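Local coordinates for prephenate dehydrogenase (Corynebacterium glutamicum ATCC 13032, PDB 3KTD), which probably catalyses the NAD(P)+-dependent oxidative decarboxylation of prephenate, a step of tyrosine biosynthesis, at residues D82-V88 / A110-M116; G21-D26 / S137-F142; E181-R186 / E332-I338; S198-I203 / M244-N248. Residue numbers count along the deposited sequence, not the author numbering.

Overall arrangement
From the N terminus, G21-D26 on the first helix (18-29) of the nucleotide-binding domain meets the loop S137-F142, so contact 2 closes a loop of 110 residues. Contact 1 is nested inside that loop and joins helix 78-91 to the end of helix 105-113. Both are complete before strand 181-184, where contact 3 opens; it closes only near the C terminus, at helix 324-334 and strand 337-340, so the edge of the main sheet is tied to the C-terminal segment. Contact 4, within the helical dimerization region, is nested in this second loop. Contacts 2 and 3 come within about 5 Å at their nearest atoms, and contacts 3 and 4 both touch the second subunit.

Contact 1 (D82-V88 / A110-M116)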
loop_
_atom_site.group_PDB
_atom_site.type_symbol
_atom_site.label_atom_id
_atom_site.label_comp_id
_atom_site.label_asym_id
_atom_site.label_seq_id
_atom_site.Cartn_x
_atom_site.Cartn_y
_atom_site.Cartn_z
ATOM N N ASP A 82 -11.426 12.415 -27.044
ATOM C CA ASP A 82 -11.871 13.425 -28.018
ATOM C C ASP A 82 -12.044 12.881 -29.431
ATOM O O ASP A 82 -13.032 13.183 -30.093
ATOM C CB ASP A 82 -10.907 14.609 -28.080
ATOM C CG ASP A 82 -10.958 15.476 -26.848
ATOM O OD1 ASP A 82 -11.700 15.167 -25.893
ATOM O OD2 ASP A 82 -10.233 16.487 -26.840
ATOM N N SER A 83 -11.094 12.085 -29.903
ATOM C CA SER A 83 -11.199 11.584 -31.259
ATOM C C SER A 83 -12.365 10.601 -31.375
ATOM O O SER A 83 -13.012 10.535 -32.411
ATOM C CB SER A 83 -9.887 10.958 -31.737
ATOM O OG SER A 83 -9.693 9.676 -31.190
ATOM N N LEU A 84 -12.628 9.843 -30.317
ATOM C CA LEU A 84 -13.761 8.913 -30.319
ATOM C C LEU A 84 -15.095 9.663 -30.160
ATOM O O LEU A 84 -16.118 9.230 -30.683
ATOM C CB LEU A 84 -13.598 7.830 -29.241
ATOM C CG LEU A 84 -12.906 6.516 -29.632
ATOM C CD1 LEU A 84 -13.855 5.633 -30.434
ATOM C CD2 LEU A 84 -11.613 6.736 -30.399
ATOM N N LEU A 85 -15.085 10.780 -29.438
ATOM C CA LEU A 85 -16.279 11.603 -29.329
ATOM C C LEU A 85 -16.597 12.165 -30.704
ATOM O O LEU A 85 -17.714 12.052 -31.174
ATOM C CB LEU A 85 -16.085 12.745 -28.336
ATOM C CG LEU A 85 -16.225 12.403 -26.856
ATOM C CD1 LEU A 85 -15.760 13.576 -26.001
ATOM C CD2 LEU A 85 -17.651 12.016 -26.520
ATOM N N ASP A 86 -15.593 12.747 -31.351
ATOM C CA ASP A 86 -15.748 13.290 -32.696
ATOM C C ASP A 86 -16.173 12.218 -33.691
ATOM O O ASP A 86 -16.967 12.490 -34.599
ATOM C CB ASP A 86 -14.457 13.965 -33.165
ATOM C CG ASP A 86 -14.145 15.241 -32.396
ATOM O OD1 ASP A 86 -15.048 15.781 -31.735
ATOM O OD2 ASP A 86 -12.992 15.709 -32.447
ATOM N N ALA A 87 -15.667 11.001 -33.520
ATOM C CA ALA A 87 -16.031 9.896 -34.406
ATOM C C ALA A 87 -17.501 9.509 -34.243
ATOM O O ALA A 87 -18.174 9.202 -35.218
ATOM C CB ALA A 87 -15.135 8.689 -34.148
ATOM N N VAL A 88 -17.974 9.519 -33.000
ATOM C CA VAL A 88 -19.349 9.151 -32.665
ATOM C C VAL A 88 -20.341 10.236 -33.091
ATOM O O VAL A 88 -21.402 9.937 -33.651
ATOM C CB VAL A 88 -19.489 8.884 -31.142
ATOM C CG1 VAL A 88 -20.962 8.846 -30.721
ATOM C CG2 VAL A 88 -18.777 7.606 -30.765
ATOM N N ALA A 110 -15.742 18.039 -22.330
ATOM C CA ALA A 110 -15.480 17.747 -23.730
ATOM C C ALA A 110 -16.782 17.405 -24.446
ATOM O O ALA A 110 -16.970 17.776 -25.602
ATOM C CB ALA A 110 -14.478 16.609 -23.861
ATOM N N VAL A 111 -17.677 16.712 -23.746
ATOM C CA VAL A 111 -18.976 16.352 -24.301
ATOM C C VAL A 111 -19.890 17.578 -24.454
ATOM O O VAL A 111 -20.597 17.713 -25.448
ATOM C CB VAL A 111 -19.666 15.283 -23.439
ATOM C CG1 VAL A 111 -21.133 15.182 -23.789
ATOM C CG2 VAL A 111 -18.956 13.930 -23.603
ATOM N N LYS A 112 -19.868 18.466 -23.467
ATOM C CA LYS A 112 -20.681 19.671 -23.523
ATOM C C LYS A 112 -20.206 20.602 -24.627
ATOM O O LYS A 112 -21.034 21.212 -25.321
ATOM C CB LYS A 112 -20.725 20.397 -22.175
ATOM C CG LYS A 112 -21.675 19.744 -21.166
ATOM C CD LYS A 112 -21.780 20.514 -19.826
ATOM C CE LYS A 112 -20.505 20.413 -18.989
ATOM N NZ LYS A 112 -20.731 20.802 -17.583
ATOM N N ALA A 113 -18.889 20.700 -24.809
ATOM C CA ALA A 113 -18.325 21.550 -25.871
ATOM C C ALA A 113 -18.803 21.115 -27.272
ATOM O O ALA A 113 -18.855 21.922 -28.196
ATOM C CB ALA A 113 -16.803 21.566 -25.791
ATOM N N ARG A 114 -19.166 19.841 -27.400
ATOM C CA ARG A 114 -19.645 19.268 -28.656
ATOM C C ARG A 114 -21.172 19.082 -28.665
ATOM O O ARG A 114 -21.726 18.491 -29.596
ATOM C CB ARG A 114 -18.918 17.931 -28.911
ATOM C CG ARG A 114 -17.439 18.114 -29.236
ATOM C CD ARG A 114 -16.580 16.848 -29.112
ATOM N NE ARG A 114 -15.158 17.176 -29.303
ATOM C CZ ARG A 114 -14.367 17.737 -28.377
ATOM N NH1 ARG A 114 -14.837 18.034 -27.166
ATOM N NH2 ARG A 114 -13.095 18.011 -28.658
ATOM N N ASN A 115 -21.845 19.595 -27.634
ATOM C CA ASN A 115 -23.311 19.500 -27.500
ATOM C C ASN A 115 -23.863 18.075 -27.563
ATOM O O ASN A 115 -24.916 17.828 -28.141
ATOM C CB ASN A 115 -23.993 20.408 -28.525
ATOM C CG ASN A 115 -23.763 21.861 -28.225
ATOM O OD1 ASN A 115 -24.180 22.359 -27.177
ATOM N ND2 ASN A 115 -23.083 22.553 -29.129
HETATM N N MSE A 116 -23.143 17.154 -26.924
HETATM C CA MSE A 116 -23.503 15.738 -26.905
HETATM C C MSE A 116 -24.069 15.320 -25.554
HETATM O O MSE A 116 -24.349 14.143 -25.338
HETATM C CB MSE A 116 -22.281 14.889 -27.254
HETATM C CG MSE A 116 -21.741 15.134 -28.670
HETATM SE SE MSE A 116 -19.995 14.312 -29.032
HETATM C CE MSE A 116 -20.518 12.448 -29.131
#
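A110, on the last turns of helix 105-113, turns its methyl group to helix 78-91: its CB lies 3.7 Å from D82 OD1 and 3.9 Å from L85 CD1. One residue on, V111 CG2 packs against L85 CD2 at 3.7 Å, so the two methyls of L85 meet successive residues of the partner. Beyond it R114 sends its side chain back over the junction. R114 NE donates to D86 OD1 at 2.8 Å in a salt bridge near the plane of the guanidinium, while R114 NH1 bonds A110 O at 2.7 Å, fastening the side chain to its own helix. D82 adds charge only: its OD2 makes a long salt bridge of 3.7 Å to R114 NH2, well out of the guanidinium plane. N115, with positive phi, is the C-prime residue of a Schellman motif, in which N115 N bonds K112 O and M116 N bonds V111 O. This reversal brings the selenomethionine M116 back against helix 78-91, with its CE 3.5 Å from L85 O, 3.9 Å from L85 CD2 and 4.0 Å from V88 CG1. L85 and M116 also both touch F97 on strand 97-99. An apolar layer over the sheet, closed on its outer side by an acid-arginine network, thus joins two successive helices of the Rossmann-type nucleotide-binding domain, each connecting neighbouring parallel strands.

Contact 2 (G21-D26 / S137-F142)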
loop_
_atom_site.group_PDB
_atom_site.type_symbol
_atom_site.label_atom_id
_atom_site.label_comp_id
_atom_site.label_asym_id
_atom_site.label_seq_id
_atom_site.Cartn_x
_atom_site.Cartn_y
_atom_site.Cartn_z
ATOM N N GLY A 21 -12.473 -5.079 -23.099
ATOM C CA GLY A 21 -12.434 -6.503 -23.395
ATOM C C GLY A 21 -13.131 -7.311 -22.323
ATOM O O GLY A 21 -13.967 -8.173 -22.630
ATOM N N SER A 22 -12.771 -7.026 -21.073
ATOM C CA SER A 22 -13.400 -7.646 -19.905
ATOM C C SER A 22 -14.912 -7.441 -19.878
ATOM O O SER A 22 -15.650 -8.302 -19.409
ATOM C CB SER A 22 -12.826 -7.056 -18.616
ATOM O OG SER A 22 -11.497 -7.473 -18.430
ATOM N N LEU A 23 -15.352 -6.279 -20.345
ATOM C CA LEU A 23 -16.766 -5.964 -20.419
ATOM C C LEU A 23 -17.415 -6.820 -21.505
ATOM O O LEU A 23 -18.471 -7.384 -21.286
ATOM C CB LEU A 23 -16.960 -4.472 -20.703
ATOM C CG LEU A 23 -18.392 -3.946 -20.793
ATOM C CD1 LEU A 23 -19.087 -4.006 -19.441
ATOM C CD2 LEU A 23 -18.388 -2.527 -21.334
ATOM N N LEU A 24 -16.765 -6.934 -22.659
ATOM C CA LEU A 24 -17.288 -7.733 -23.761
ATOM C C LEU A 24 -17.441 -9.175 -23.316
ATOM O O LEU A 24 -18.467 -9.814 -23.588
ATOM C CB LEU A 24 -16.356 -7.671 -24.975
ATOM C CG LEU A 24 -16.702 -8.535 -26.199
ATOM C CD1 LEU A 24 -17.822 -7.934 -26.993
ATOM C CD2 LEU A 24 -15.490 -8.713 -27.092
ATOM N N ARG A 25 -16.422 -9.682 -22.627
ATOM C CA ARG A 25 -16.426 -11.070 -22.176
ATOM C C ARG A 25 -17.535 -11.336 -21.159
ATOM O O ARG A 25 -18.241 -12.345 -21.270
ATOM C CB ARG A 25 -15.078 -11.463 -21.566
ATOM C CG ARG A 25 -13.923 -11.639 -22.543
ATOM C CD ARG A 25 -12.647 -11.971 -21.754
ATOM N NE ARG A 25 -11.479 -12.262 -22.587
ATOM C CZ ARG A 25 -11.266 -13.408 -23.232
ATOM N NH1 ARG A 25 -12.155 -14.394 -23.182
ATOM N NH2 ARG A 25 -10.162 -13.562 -23.954
ATOM N N ASP A 26 -17.682 -10.446 -20.173
ATOM C CA ASP A 26 -18.699 -10.631 -19.131
ATOM C C ASP A 26 -20.121 -10.498 -19.695
ATOM O O ASP A 26 -21.023 -11.227 -19.282
ATOM C CB ASP A 26 -18.494 -9.655 -17.961
ATOM C CG ASP A 26 -17.362 -10.071 -17.020
ATOM O OD1 ASP A 26 -16.995 -11.274 -16.995
ATOM O OD2 ASP A 26 -16.851 -9.189 -16.282
ATOM N N SER A 137 -7.702 -8.724 -21.134
ATOM C CA SER A 137 -9.097 -8.945 -20.769
ATOM C C SER A 137 -9.314 -10.241 -20.007
ATOM O O SER A 137 -8.733 -11.272 -20.344
ATOM C CB SER A 137 -9.975 -8.944 -22.017
ATOM O OG SER A 137 -9.712 -10.062 -22.843
HETATM N N MSE A 138 -10.188 -10.193 -19.005
HETATM C CA MSE A 138 -10.490 -11.364 -18.175
HETATM C C MSE A 138 -11.976 -11.474 -17.846
HETATM O O MSE A 138 -12.781 -10.641 -18.267
HETATM C CB MSE A 138 -9.670 -11.297 -16.889
HETATM C CG MSE A 138 -9.877 -10.020 -16.106
HETATM SE SE MSE A 138 -8.551 -9.802 -14.718
HETATM C CE MSE A 138 -6.947 -10.450 -15.663
ATOM N N ASP A 139 -12.329 -12.523 -17.107
ATOM C CA ASP A 139 -13.709 -12.746 -16.669
ATOM C C ASP A 139 -13.916 -12.256 -15.240
ATOM O O ASP A 139 -13.002 -12.294 -14.419
ATOM C CB ASP A 139 -14.064 -14.232 -16.762
ATOM C CG ASP A 139 -14.149 -14.728 -18.196
ATOM O OD1 ASP A 139 -13.961 -15.933 -18.423
ATOM O OD2 ASP A 139 -14.404 -13.920 -19.098
ATOM N N GLY A 140 -15.120 -11.771 -14.960
ATOM C CA GLY A 140 -15.494 -11.340 -13.617
ATOM C C GLY A 140 -14.661 -10.241 -12.989
ATOM O O GLY A 140 -14.546 -10.186 -11.774
ATOM N N LEU A 141 -14.101 -9.356 -13.807
ATOM C CA LEU A 141 -13.304 -8.239 -13.303
ATOM C C LEU A 141 -14.121 -7.309 -12.414
ATOM O O LEU A 141 -13.618 -6.788 -11.410
ATOM C CB LEU A 141 -12.719 -7.427 -14.466
ATOM C CG LEU A 141 -11.963 -6.144 -14.107
ATOM C CD1 LEU A 141 -10.694 -6.458 -13.324
ATOM C CD2 LEU A 141 -11.643 -5.345 -15.359
ATOM N N PHE A 142 -15.383 -7.121 -12.786
ATOM C CA PHE A 142 -16.258 -6.153 -12.145
ATOM C C PHE A 142 -17.114 -6.708 -11.010
ATOM O O PHE A 142 -17.829 -5.945 -10.357
ATOM C CB PHE A 142 -17.173 -5.539 -13.209
ATOM C CG PHE A 142 -16.429 -4.963 -14.375
ATOM C CD1 PHE A 142 -15.748 -3.756 -14.249
ATOM C CD2 PHE A 142 -16.391 -5.630 -15.588
ATOM C CE1 PHE A 142 -15.047 -3.225 -15.320
ATOM C CE2 PHE A 142 -15.705 -5.107 -16.660
ATOM C CZ PHE A 142 -15.030 -3.904 -16.530
HETATM O O HOH W 1 -14.252 -9.153 -16.530
#
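The S22 side chain overlaps M138 and L141, its OG 3.8 Å from M138 CG and 3.7 Å from L141 CD2. S22 OG accepts M138 N at 3.1 Å, almost linearly, and is also bonded to L18 O. The backbone packs closely too, S22 N lying 3.5 Å from S137 CB; G21 permits this, since a CB there would clash. R25 NE donates to S137 OG at 2.8 Å, and the guanidinium continues to a salt bridge with E50. One turn from S22, D26 OD1 accepts G140 N at 2.8 Å; a water links D26 OD2 (2.6 Å) with M138 O and L141 N (both 2.7 Å). The F142 ring lies alongside, with CE2 4.0 Å from S22 CB and 4.3 Å from L23 CB, and D26 OD2 near its edge. Helix 18-29 follows a glycine-rich turn consistent with a Rossmann dinucleotide-binding motif. The S22-M138 and D26-G140 bonds hold backbone amides, so a loop without regular secondary structure is anchored to the helix at several points.

Contact 3 (E181-R186 / E332-I338)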
loop_
_atom_site.group_PDB
_atom_site.type_symbol
_atom_site.label_atom_id
_atom_site.label_comp_id
_atom_site.label_asym_id
_atom_site.label_seq_id
_atom_site.Cartn_x
_atom_site.Cartn_y
_atom_site.Cartn_z
ATOM N N GLU A 181 -21.296 -2.884 -8.424
ATOM C CA GLU A 181 -22.099 -2.140 -7.485
ATOM C C GLU A 181 -22.136 -0.725 -8.043
ATOM O O GLU A 181 -21.108 -0.049 -8.086
ATOM C CB GLU A 181 -21.472 -2.182 -6.094
ATOM C CG GLU A 181 -21.292 -3.605 -5.536
ATOM C CD GLU A 181 -20.842 -3.632 -4.066
ATOM O OE1 GLU A 181 -20.485 -2.567 -3.504
ATOM O OE2 GLU A 181 -20.850 -4.734 -3.474
ATOM N N VAL A 182 -23.305 -0.292 -8.517
ATOM C CA VAL A 182 -23.409 1.018 -9.144
ATOM C C VAL A 182 -23.575 2.096 -8.094
ATOM O O VAL A 182 -24.540 2.086 -7.357
ATOM C CB VAL A 182 -24.582 1.114 -10.122
ATOM C CG1 VAL A 182 -24.607 2.502 -10.757
ATOM C CG2 VAL A 182 -24.491 0.022 -11.194
ATOM N N VAL A 183 -22.622 3.018 -8.039
ATOM C CA VAL A 183 -22.677 4.166 -7.144
ATOM C C VAL A 183 -22.900 5.394 -8.008
ATOM O O VAL A 183 -22.101 5.673 -8.893
ATOM C CB VAL A 183 -21.354 4.363 -6.391
ATOM C CG1 VAL A 183 -21.402 5.621 -5.551
ATOM C CG2 VAL A 183 -21.071 3.176 -5.535
ATOM N N PRO A 184 -23.981 6.137 -7.765
ATOM C CA PRO A 184 -24.192 7.318 -8.569
ATOM C C PRO A 184 -23.412 8.501 -8.012
ATOM O O PRO A 184 -23.293 8.638 -6.796
ATOM C CB PRO A 184 -25.686 7.552 -8.425
ATOM C CG PRO A 184 -25.981 7.100 -7.049
ATOM C CD PRO A 184 -25.028 5.977 -6.748
ATOM N N SER A 185 -22.880 9.341 -8.898
ATOM C CA SER A 185 -22.176 10.551 -8.475
ATOM C C SER A 185 -22.145 11.596 -9.571
ATOM O O SER A 185 -22.055 11.265 -10.734
ATOM C CB SER A 185 -20.735 10.216 -8.057
ATOM O OG SER A 185 -19.995 11.394 -7.765
ATOM N N ARG A 186 -22.218 12.866 -9.202
ATOM C CA ARG A 186 -21.995 13.930 -10.176
ATOM C C ARG A 186 -20.488 14.045 -10.373
ATOM O O ARG A 186 -19.704 13.430 -9.624
ATOM C CB ARG A 186 -22.605 15.247 -9.711
ATOM C CG ARG A 186 -24.117 15.234 -9.771
ATOM C CD ARG A 186 -24.747 16.345 -8.956
ATOM N NE ARG A 186 -24.401 16.257 -7.537
ATOM C CZ ARG A 186 -24.920 17.026 -6.584
ATOM N NH1 ARG A 186 -25.832 17.938 -6.875
ATOM N NH2 ARG A 186 -24.536 16.869 -5.330
ATOM N N GLU A 332 -25.253 9.618 -3.446
ATOM C CA GLU A 332 -23.954 10.253 -3.652
ATOM C C GLU A 332 -23.313 10.642 -2.319
ATOM O O GLU A 332 -22.144 10.349 -2.077
ATOM C CB GLU A 332 -24.123 11.500 -4.523
ATOM C CG GLU A 332 -22.833 12.220 -4.916
ATOM C CD GLU A 332 -23.095 13.642 -5.404
ATOM O OE1 GLU A 332 -23.321 14.533 -4.557
ATOM O OE2 GLU A 332 -23.071 13.880 -6.629
ATOM N N THR A 333 -24.089 11.309 -1.467
ATOM C CA THR A 333 -23.618 11.761 -0.163
ATOM C C THR A 333 -23.187 10.591 0.718
ATOM O O THR A 333 -22.219 10.685 1.482
ATOM C CB THR A 333 -24.730 12.521 0.583
ATOM O OG1 THR A 333 -25.337 13.472 -0.300
ATOM C CG2 THR A 333 -24.168 13.224 1.831
ATOM N N LEU A 334 -23.928 9.495 0.600
ATOM C CA LEU A 334 -23.709 8.317 1.415
ATOM C C LEU A 334 -22.758 7.304 0.774
ATOM O O LEU A 334 -22.312 6.368 1.437
ATOM C CB LEU A 334 -25.055 7.643 1.708
ATOM C CG LEU A 334 -26.037 8.395 2.603
ATOM C CD1 LEU A 334 -27.344 7.631 2.683
ATOM C CD2 LEU A 334 -25.448 8.599 3.994
ATOM N N GLY A 335 -22.438 7.482 -0.499
ATOM C CA GLY A 335 -21.632 6.488 -1.209
ATOM C C GLY A 335 -22.418 5.193 -1.352
ATOM O O GLY A 335 -21.850 4.105 -1.454
ATOM N N ALA A 336 -23.740 5.314 -1.352
ATOM C CA ALA A 336 -24.603 4.150 -1.451
ATOM C C ALA A 336 -24.551 3.589 -2.861
ATOM O O ALA A 336 -24.448 4.337 -3.823
ATOM C CB ALA A 336 -26.019 4.520 -1.096
ATOM N N ARG A 337 -24.571 2.266 -2.968
ATOM C CA ARG A 337 -24.722 1.612 -4.255
ATOM C C ARG A 337 -26.223 1.584 -4.497
ATOM O O ARG A 337 -26.991 1.750 -3.556
ATOM C CB ARG A 337 -24.134 0.199 -4.248
ATOM C CG ARG A 337 -24.898 -0.819 -3.408
ATOM C CD ARG A 337 -24.189 -2.175 -3.330
ATOM N NE ARG A 337 -25.064 -3.155 -2.690
ATOM C CZ ARG A 337 -26.041 -3.828 -3.303
ATOM N NH1 ARG A 337 -26.280 -3.668 -4.605
ATOM N NH2 ARG A 337 -26.790 -4.679 -2.609
ATOM N N ILE A 338 -26.645 1.387 -5.741
ATOM C CA ILE A 338 -28.075 1.385 -6.058
ATOM C C ILE A 338 -28.532 0.167 -6.850
ATOM O O ILE A 338 -27.751 -0.469 -7.550
ATOM C CB ILE A 338 -28.487 2.662 -6.836
ATOM C CG1 ILE A 338 -27.935 2.645 -8.264
ATOM C CG2 ILE A 338 -28.015 3.913 -6.102
ATOM C CD1 ILE A 338 -28.322 3.861 -9.066
#
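The acid of E332, on the last turn of helix 324-334, anchors one end of this contact and both of its oxygens are used. E332 OE2 accepts R186 N and R186 NE, each at 2.9 Å, while E332 OE1 takes R186 NH2 at 2.7 Å. The result is a two-pronged salt bridge in the guanidinium plane, with a backbone amide added from R186, which occupies the N-cap position before helix 187-214. S185 OG donates to R186 O at 2.8 Å.

At the other end, V182 O accepts I338 N at 2.7 Å and also receives a CA-H...O contact from R337 CA at 3.1 Å. On its other edge strand 181-184 pairs with strand 146-149, through V183 to W147 and V149. G335, with positive phi, is the C-prime residue of the Schellman motif that turns helix 324-334 into the 337-340 strand; its carbonyl is taken by S221 of the second subunit. E181 has its salt bridge with R312, and its OE2 stays 4.6 Å from R337 NE, too far for a salt bridge. Between these polar ends P184 CD packs on I338 CG2 at 3.7 Å, and V182 CB on I338 CG1 at 4.1 Å. With E332 buried, its negative charge is matched by R186, and the C-terminal segment is pinned where the main sheet passes into the long helix 187-214.

Contact 4 (S198-I203 / M244-N248); sequences SHLTHI and MCESN
Both segments are helical: 198-203 lies inside the long helix 187-214, and 244-247 ends helix 238-247, with N248 (phi/psi -118/36) leaving helical geometry. The nearest CA atoms are those of H199 and C245, 5.9 Å apart. S198, phi -135, touches only lightly, its OG 4.4 Å from M244 SE. H199, chi1 m and chi2 154°, points toward the partner: its CD2 lies 3.7 Å from M244 CB, M244 O sits over one ring face, and ND1 accepts N248 ND2 at 3.1 Å in a nearly linear hydrogen bond at the ring edge. This fixes ND1 as the unprotonated nitrogen. The N248 amide, chi1 t, also donates to D191 O. L200 and T201 face elsewhere, L200 against V211 and T201 against S230 of the second subunit, as befits the all-helical dimerization domain of this family, where helix 187-214 runs into the interface. H202, chi1 m and chi2 105°, turns to selenomethionine M244, which is extended (m, t, t). M244 SE lies 3.9 Å from the H202 ring centroid, oblique at 36° off the normal, and M244 CE is 3.5 Å from H202 CE1. H202 ND1 makes a weak hydrogen bond to S198 O at 2.6 Å. I203, chi1 m and chi2 m, brings CD1 to 4.0 Å from C245 SG, beside L280 and I277 of the second subunit.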
loop_
_atom_site.group_PDB
_atom_site.type_symbol
_atom_site.label_atom_id
_atom_site.label_comp_id
_atom_site.label_asym_id
_atom_site.label_seq_id
_atom_site.Cartn_x
_atom_site.Cartn_y
_atom_site.Cartn_z
ATOM N N SER A 198 -7.314 7.846 -5.018
ATOM C CA SER A 198 -6.622 7.197 -6.129
ATOM C C SER A 198 -5.458 8.012 -6.692
ATOM O O SER A 198 -4.359 7.493 -6.877
ATOM C CB SER A 198 -7.627 6.891 -7.239
ATOM O OG SER A 198 -6.958 6.478 -8.415
ATOM N N HIS A 199 -5.702 9.286 -6.975
ATOM C CA HIS A 199 -4.680 10.132 -7.572
ATOM C C HIS A 199 -3.592 10.495 -6.554
ATOM O O HIS A 199 -2.421 10.295 -6.833
ATOM C CB HIS A 199 -5.303 11.364 -8.254
ATOM C CG HIS A 199 -6.357 11.016 -9.271
ATOM N ND1 HIS A 199 -7.384 11.870 -9.611
ATOM C CD2 HIS A 199 -6.566 9.881 -9.979
ATOM C CE1 HIS A 199 -8.156 11.290 -10.511
ATOM N NE2 HIS A 199 -7.681 10.081 -10.751
ATOM N N LEU A 200 -3.972 10.980 -5.374
ATOM C CA LEU A 200 -2.997 11.243 -4.311
ATOM C C LEU A 200 -2.301 9.940 -3.945
ATOM O O LEU A 200 -1.099 9.938 -3.659
ATOM C CB LEU A 200 -3.669 11.835 -3.069
ATOM C CG LEU A 200 -2.786 12.127 -1.842
ATOM C CD1 LEU A 200 -1.777 13.244 -2.122
ATOM C CD2 LEU A 200 -3.655 12.484 -0.638
ATOM N N THR A 201 -3.054 8.833 -3.967
ATOM C CA THR A 201 -2.482 7.515 -3.671
ATOM C C THR A 201 -1.298 7.294 -4.597
ATOM O O THR A 201 -0.199 6.932 -4.154
ATOM C CB THR A 201 -3.507 6.380 -3.837
ATOM O OG1 THR A 201 -4.618 6.612 -2.968
ATOM C CG2 THR A 201 -2.891 5.008 -3.515
ATOM N N HIS A 202 -1.517 7.554 -5.882
ATOM C CA HIS A 202 -0.446 7.424 -6.880
ATOM C C HIS A 202 0.709 8.418 -6.684
ATOM O O HIS A 202 1.855 8.036 -6.838
ATOM C CB HIS A 202 -1.011 7.512 -8.298
ATOM C CG HIS A 202 -1.737 6.275 -8.725
ATOM N ND1 HIS A 202 -3.111 6.200 -8.789
ATOM C CD2 HIS A 202 -1.277 5.050 -9.073
ATOM C CE1 HIS A 202 -3.464 4.989 -9.180
ATOM N NE2 HIS A 202 -2.370 4.270 -9.354
ATOM N N ILE A 203 0.409 9.667 -6.331
ATOM C CA ILE A 203 1.448 10.667 -6.115
ATOM C C ILE A 203 2.353 10.264 -4.942
ATOM O O ILE A 203 3.572 10.329 -5.050
ATOM C CB ILE A 203 0.869 12.049 -5.809
ATOM C CG1 ILE A 203 0.135 12.626 -7.019
ATOM C CG2 ILE A 203 1.979 13.004 -5.423
ATOM C CD1 ILE A 203 1.048 13.087 -8.129
HETATM N N MSE A 244 -4.310 10.641 -15.421
HETATM C CA MSE A 244 -5.117 10.771 -14.211
HETATM C C MSE A 244 -4.915 12.136 -13.558
HETATM O O MSE A 244 -5.815 12.986 -13.540
HETATM C CB MSE A 244 -4.688 9.729 -13.160
HETATM C CG MSE A 244 -5.082 8.274 -13.366
HETATM SE SE MSE A 244 -4.331 7.296 -11.843
HETATM C CE MSE A 244 -4.617 5.428 -12.412
ATOM N N CYS A 245 -3.706 12.344 -13.047
ATOM C CA CYS A 245 -3.408 13.510 -12.224
ATOM C C CYS A 245 -3.552 14.827 -12.937
ATOM O O CYS A 245 -4.077 15.780 -12.360
ATOM C CB CYS A 245 -2.002 13.389 -11.653
ATOM S SG CYS A 245 -1.823 11.887 -10.690
ATOM N N GLU A 246 -3.089 14.889 -14.183
ATOM C CA GLU A 246 -3.150 16.136 -14.951
ATOM C C GLU A 246 -4.591 16.482 -15.324
ATOM O O GLU A 246 -5.002 17.639 -15.206
ATOM C CB GLU A 246 -2.231 16.071 -16.173
ATOM C CG GLU A 246 -0.750 16.059 -15.792
ATOM C CD GLU A 246 0.176 15.578 -16.894
ATOM O OE1 GLU A 246 -0.289 14.920 -17.845
ATOM O OE2 GLU A 246 1.390 15.842 -16.796
ATOM N N SER A 247 -5.361 15.471 -15.738
ATOM C CA SER A 247 -6.800 15.643 -16.013
ATOM C C SER A 247 -7.547 16.219 -14.811
ATOM O O SER A 247 -8.480 16.996 -14.975
ATOM C CB SER A 247 -7.454 14.300 -16.353
ATOM O OG SER A 247 -6.835 13.656 -17.453
ATOM N N ASN A 248 -7.127 15.824 -13.608
ATOM C CA ASN A 248 -7.799 16.205 -12.368
ATOM C C ASN A 248 -6.909 17.040 -11.432
ATOM O O ASN A 248 -6.991 16.923 -10.213
ATOM C CB ASN A 248 -8.255 14.918 -11.663
ATOM C CG ASN A 248 -9.314 15.159 -10.614
ATOM O OD1 ASN A 248 -10.085 16.112 -10.698
ATOM N ND2 ASN A 248 -9.365 14.280 -9.620
#